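Local coordinates for fiber (Human adenovirus 35, PDB 2QLK), which forms the trimeric head (knob) of the viral fibre, through which the virus attaches to host cells, with binding sites for the receptor CD46, at residues I164-R169 with Y177-E182. Numbering follows the deposited sequence.
Sequences IMLNSR and YAIQFE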
ATOM      1  N   ILE A 164      -3.806  -3.590 -12.158  1.00 17.06           N
ATOM      2  CA  ILE A 164      -4.912  -4.460 -11.854  1.00 18.27           C
ATOM      3  C   ILE A 164      -6.123  -3.809 -12.475  1.00 20.43           C
ATOM      4  O   ILE A 164      -6.398  -2.639 -12.240  1.00 21.50           O
ATOM      5  CB  ILE A 164      -5.107  -4.601 -10.356  1.00 24.87           C
ATOM      6  CG1 ILE A 164      -3.807  -5.122  -9.733  1.00 21.97           C
ATOM      7  CG2 ILE A 164      -6.322  -5.502 -10.090  1.00 20.68           C
ATOM      8  CD1 ILE A 164      -3.903  -5.404  -8.236  1.00 29.67           C
ATOM      9  N   MET A 165      -6.824  -4.553 -13.319  1.00 23.40           N
ATOM     10  CA  MET A 165      -8.005  -4.006 -13.969  1.00 24.35           C
ATOM     11  C   MET A 165      -9.222  -4.693 -13.403  1.00 25.32           C
ATOM     12  O   MET A 165      -9.301  -5.939 -13.373  1.00 20.86           O
ATOM     13  CB  MET A 165      -7.923  -4.221 -15.478  1.00 31.11           C
ATOM     14  CG  MET A 165      -9.029  -3.516 -16.244  1.00 39.09           C
ATOM     15  SD  MET A 165      -9.036  -3.926 -18.000  1.00 45.89           S
ATOM     16  CE  MET A 165     -10.535  -4.975 -18.102  1.00 45.20           C
ATOM     17  N   LEU A 166     -10.174  -3.892 -12.930  1.00 26.53           N
ATOM     18  CA  LEU A 166     -11.374  -4.448 -12.322  1.00 28.58           C
ATOM     19  C   LEU A 166     -12.557  -4.462 -13.278  1.00 30.41           C
ATOM     20  O   LEU A 166     -12.857  -3.453 -13.915  1.00 30.49           O
ATOM     21  CB  LEU A 166     -11.723  -3.663 -11.045  1.00 27.52           C
ATOM     22  CG  LEU A 166     -10.564  -3.569 -10.035  1.00 29.67           C
ATOM     23  CD1 LEU A 166     -10.865  -2.462  -9.051  1.00 27.59           C
ATOM     24  CD2 LEU A 166     -10.317  -4.921  -9.329  1.00 29.78           C
ATOM     25  N   ASN A 167     -13.215  -5.619 -13.389  1.00 29.90           N
ATOM     26  CA  ASN A 167     -14.381  -5.756 -14.270  1.00 30.73           C
ATOM     27  C   ASN A 167     -14.079  -5.183 -15.663  1.00 33.90           C
ATOM     28  O   ASN A 167     -13.189  -5.667 -16.357  1.00 35.66           O
ATOM     29  CB  ASN A 167     -15.601  -5.055 -13.633  1.00 26.91           C
ATOM     30  CG  ASN A 167     -15.976  -5.651 -12.286  1.00 26.26           C
ATOM     31  OD1 ASN A 167     -15.675  -6.820 -12.004  1.00 27.02           O
ATOM     32  ND2 ASN A 167     -16.631  -4.861 -11.442  1.00 24.76           N
ATOM     33  N   SER A 168     -14.809  -4.162 -16.086  1.00 40.13           N
ATOM     34  CA  SER A 168     -14.558  -3.553 -17.404  1.00 45.84           C
ATOM     35  C   SER A 168     -14.810  -4.430 -18.648  1.00 49.80           C
ATOM     36  O   SER A 168     -15.743  -4.167 -19.413  1.00 49.09           O
ATOM     37  CB  SER A 168     -13.128  -3.016 -17.474  1.00 75.75           C
ATOM     38  OG  SER A 168     -12.798  -2.636 -18.800  1.00 77.81           O
ATOM     39  N   ARG A 169     -13.976  -5.447 -18.870  1.00 75.36           N
ATOM     40  CA  ARG A 169     -14.149  -6.319 -20.038  1.00 80.08           C
ATOM     41  C   ARG A 169     -14.626  -7.727 -19.656  1.00 81.74           C
ATOM     42  O   ARG A 169     -13.818  -8.570 -19.268  1.00 83.01           O
ATOM     43  CB  ARG A 169     -12.833  -6.456 -20.814  1.00 96.97           C
ATOM     44  CG  ARG A 169     -11.998  -5.185 -20.972  1.00100.50           C
ATOM     45  CD  ARG A 169     -12.648  -4.128 -21.845  1.00103.76           C
ATOM     46  NE  ARG A 169     -13.737  -3.440 -21.159  1.00106.19           N
ATOM     47  CZ  ARG A 169     -14.275  -2.294 -21.571  1.00107.40           C
ATOM     48  NH1 ARG A 169     -13.823  -1.703 -22.669  1.00108.37           N
ATOM     49  NH2 ARG A 169     -15.264  -1.739 -20.883  1.00106.70           N
ATOM     50  N   TYR A 177     -18.101 -10.698 -12.741  1.00 38.51           N
ATOM     51  CA  TYR A 177     -16.985  -9.879 -12.243  1.00 38.02           C
ATOM     52  C   TYR A 177     -15.676 -10.297 -12.895  1.00 35.22           C
ATOM     53  O   TYR A 177     -15.561 -11.412 -13.389  1.00 33.94           O
ATOM     54  CB  TYR A 177     -16.842 -10.048 -10.737  1.00 42.50           C
ATOM     55  CG  TYR A 177     -18.109  -9.775  -9.993  1.00 47.59           C
ATOM     56  CD1 TYR A 177     -18.522  -8.472  -9.745  1.00 49.53           C
ATOM     57  CD2 TYR A 177     -18.926 -10.822  -9.566  1.00 48.63           C
ATOM     58  CE1 TYR A 177     -19.718  -8.210  -9.091  1.00 50.96           C
ATOM     59  CE2 TYR A 177     -20.126 -10.574  -8.912  1.00 50.18           C
ATOM     60  CZ  TYR A 177     -20.512  -9.266  -8.678  1.00 50.90           C
ATOM     61  OH  TYR A 177     -21.690  -9.007  -8.023  1.00 52.55           O
ATOM     62  N   ALA A 178     -14.692  -9.401 -12.895  1.00 31.68           N
ATOM     63  CA  ALA A 178     -13.384  -9.703 -13.466  1.00 29.22           C
ATOM     64  C   ALA A 178     -12.266  -8.955 -12.725  1.00 30.76           C
ATOM     65  O   ALA A 178     -12.439  -7.814 -12.297  1.00 29.08           O
ATOM     66  CB  ALA A 178     -13.351  -9.343 -14.961  1.00 18.97           C
ATOM     67  N   ILE A 179     -11.133  -9.632 -12.575  1.00 29.91           N
ATOM     68  CA  ILE A 179      -9.939  -9.092 -11.949  1.00 27.09           C
ATOM     69  C   ILE A 179      -8.812  -9.598 -12.839  1.00 27.45           C
ATOM     70  O   ILE A 179      -8.633 -10.818 -12.999  1.00 23.03           O
ATOM     71  CB  ILE A 179      -9.726  -9.648 -10.540  1.00 27.27           C
ATOM     72  CG1 ILE A 179     -10.905  -9.270  -9.648  1.00 27.91           C
ATOM     73  CG2 ILE A 179      -8.399  -9.105  -9.963  1.00 24.73           C
ATOM     74  CD1 ILE A 179     -10.720  -9.671  -8.187  1.00 29.45           C
ATOM     75  N   GLN A 180      -8.095  -8.657 -13.444  1.00 26.35           N
ATOM     76  CA  GLN A 180      -6.977  -8.960 -14.319  1.00 25.76           C
ATOM     77  C   GLN A 180      -5.689  -8.374 -13.748  1.00 25.74           C
ATOM     78  O   GLN A 180      -5.642  -7.186 -13.428  1.00 22.93           O
ATOM     79  CB  GLN A 180      -7.192  -8.368 -15.707  1.00 33.38           C
ATOM     80  CG  GLN A 180      -6.100  -8.769 -16.684  1.00 36.01           C
ATOM     81  CD  GLN A 180      -6.288  -8.165 -18.074  1.00 40.04           C
ATOM     82  OE1 GLN A 180      -5.908  -7.019 -18.332  1.00 40.88           O
ATOM     83  NE2 GLN A 180      -6.876  -8.938 -18.971  1.00 42.56           N
ATOM     84  N   PHE A 181      -4.647  -9.200 -13.643  1.00 23.88           N
ATOM     85  CA  PHE A 181      -3.365  -8.738 -13.103  1.00 23.22           C
ATOM     86  C   PHE A 181      -2.396  -8.704 -14.251  1.00 23.91           C
ATOM     87  O   PHE A 181      -2.380  -9.615 -15.079  1.00 24.41           O
ATOM     88  CB  PHE A 181      -2.811  -9.736 -12.063  1.00 24.01           C
ATOM     89  CG  PHE A 181      -3.631  -9.849 -10.803  1.00 23.36           C
ATOM     90  CD1 PHE A 181      -3.505  -8.899  -9.775  1.00 19.54           C
ATOM     91  CD2 PHE A 181      -4.550 -10.877 -10.655  1.00 23.40           C
ATOM     92  CE1 PHE A 181      -4.302  -8.981  -8.614  1.00 23.93           C
ATOM     93  CE2 PHE A 181      -5.353 -10.969  -9.500  1.00 23.13           C
ATOM     94  CZ  PHE A 181      -5.233 -10.020  -8.479  1.00 23.39           C
ATOM     95  N   GLU A 182      -1.582  -7.659 -14.321  1.00 22.63           N
ATOM     96  CA  GLU A 182      -0.576  -7.619 -15.350  1.00 22.14           C
ATOM     97  C   GLU A 182       0.741  -7.045 -14.822  1.00 22.16           C
ATOM     98  O   GLU A 182       0.751  -5.980 -14.210  1.00 18.77           O
ATOM     99  CB  GLU A 182      -1.076  -6.823 -16.552  1.00 41.90           C
ATOM    100  CG  GLU A 182      -0.113  -6.879 -17.715  1.00 49.29           C
ATOM    101  CD  GLU A 182      -0.741  -6.407 -19.014  1.00 54.16           C
ATOM    102  OE1 GLU A 182      -1.585  -7.151 -19.567  1.00 57.49           O
ATOM    103  OE2 GLU A 182      -0.392  -5.290 -19.470  1.00 54.72           O
TER
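Ile-164 lies alongside Phe-181 as a non-hydrogen-bonded antiparallel pair. With its CG1 anti to the carbonyl carbon (chi1 -57°), Ile-164 reaches CE1 of the ring through CD1 at 3.6 Å, while its other branch, CG2, meets CG2 of Ile-179 at 4.2 Å. Met-165 and Gln-180 form the hydrogen-bonded pair, N to O 2.9 Å from Met-165 and 3.0 Å from Gln-180. Their side chains project from the face opposite Ile-164. Leu-166 returns to the Ile-164 side, its CD2 touching CG1 of Ile-179 at 4.4 Å; Tyr-207 of strand 203-208 packs against both residues. At Asn-167 the pairing changes. Its N still donates to Ala-178 O at 2.6 Å, but from 36° above the carbonyl plane. Asn-167 O accepts from Arg-169 N instead, and OD1 takes Ala-178 N at 2.9 Å, nearly straight and in the amide plane. The same OD1 sits at the edge of the Tyr-177 ring, and ND2 donates to the backbone carbonyls of Pro-125 and Tyr-130. Axes 166° apart and alternating pairs show antiparallel pairing; because one loop joins strands 157-166 and 177-186 directly, this is a β-hairpin, its pairing extended at the loop end by an asparagine side chain, within the antiparallel β-sandwich of the adenovirus knob.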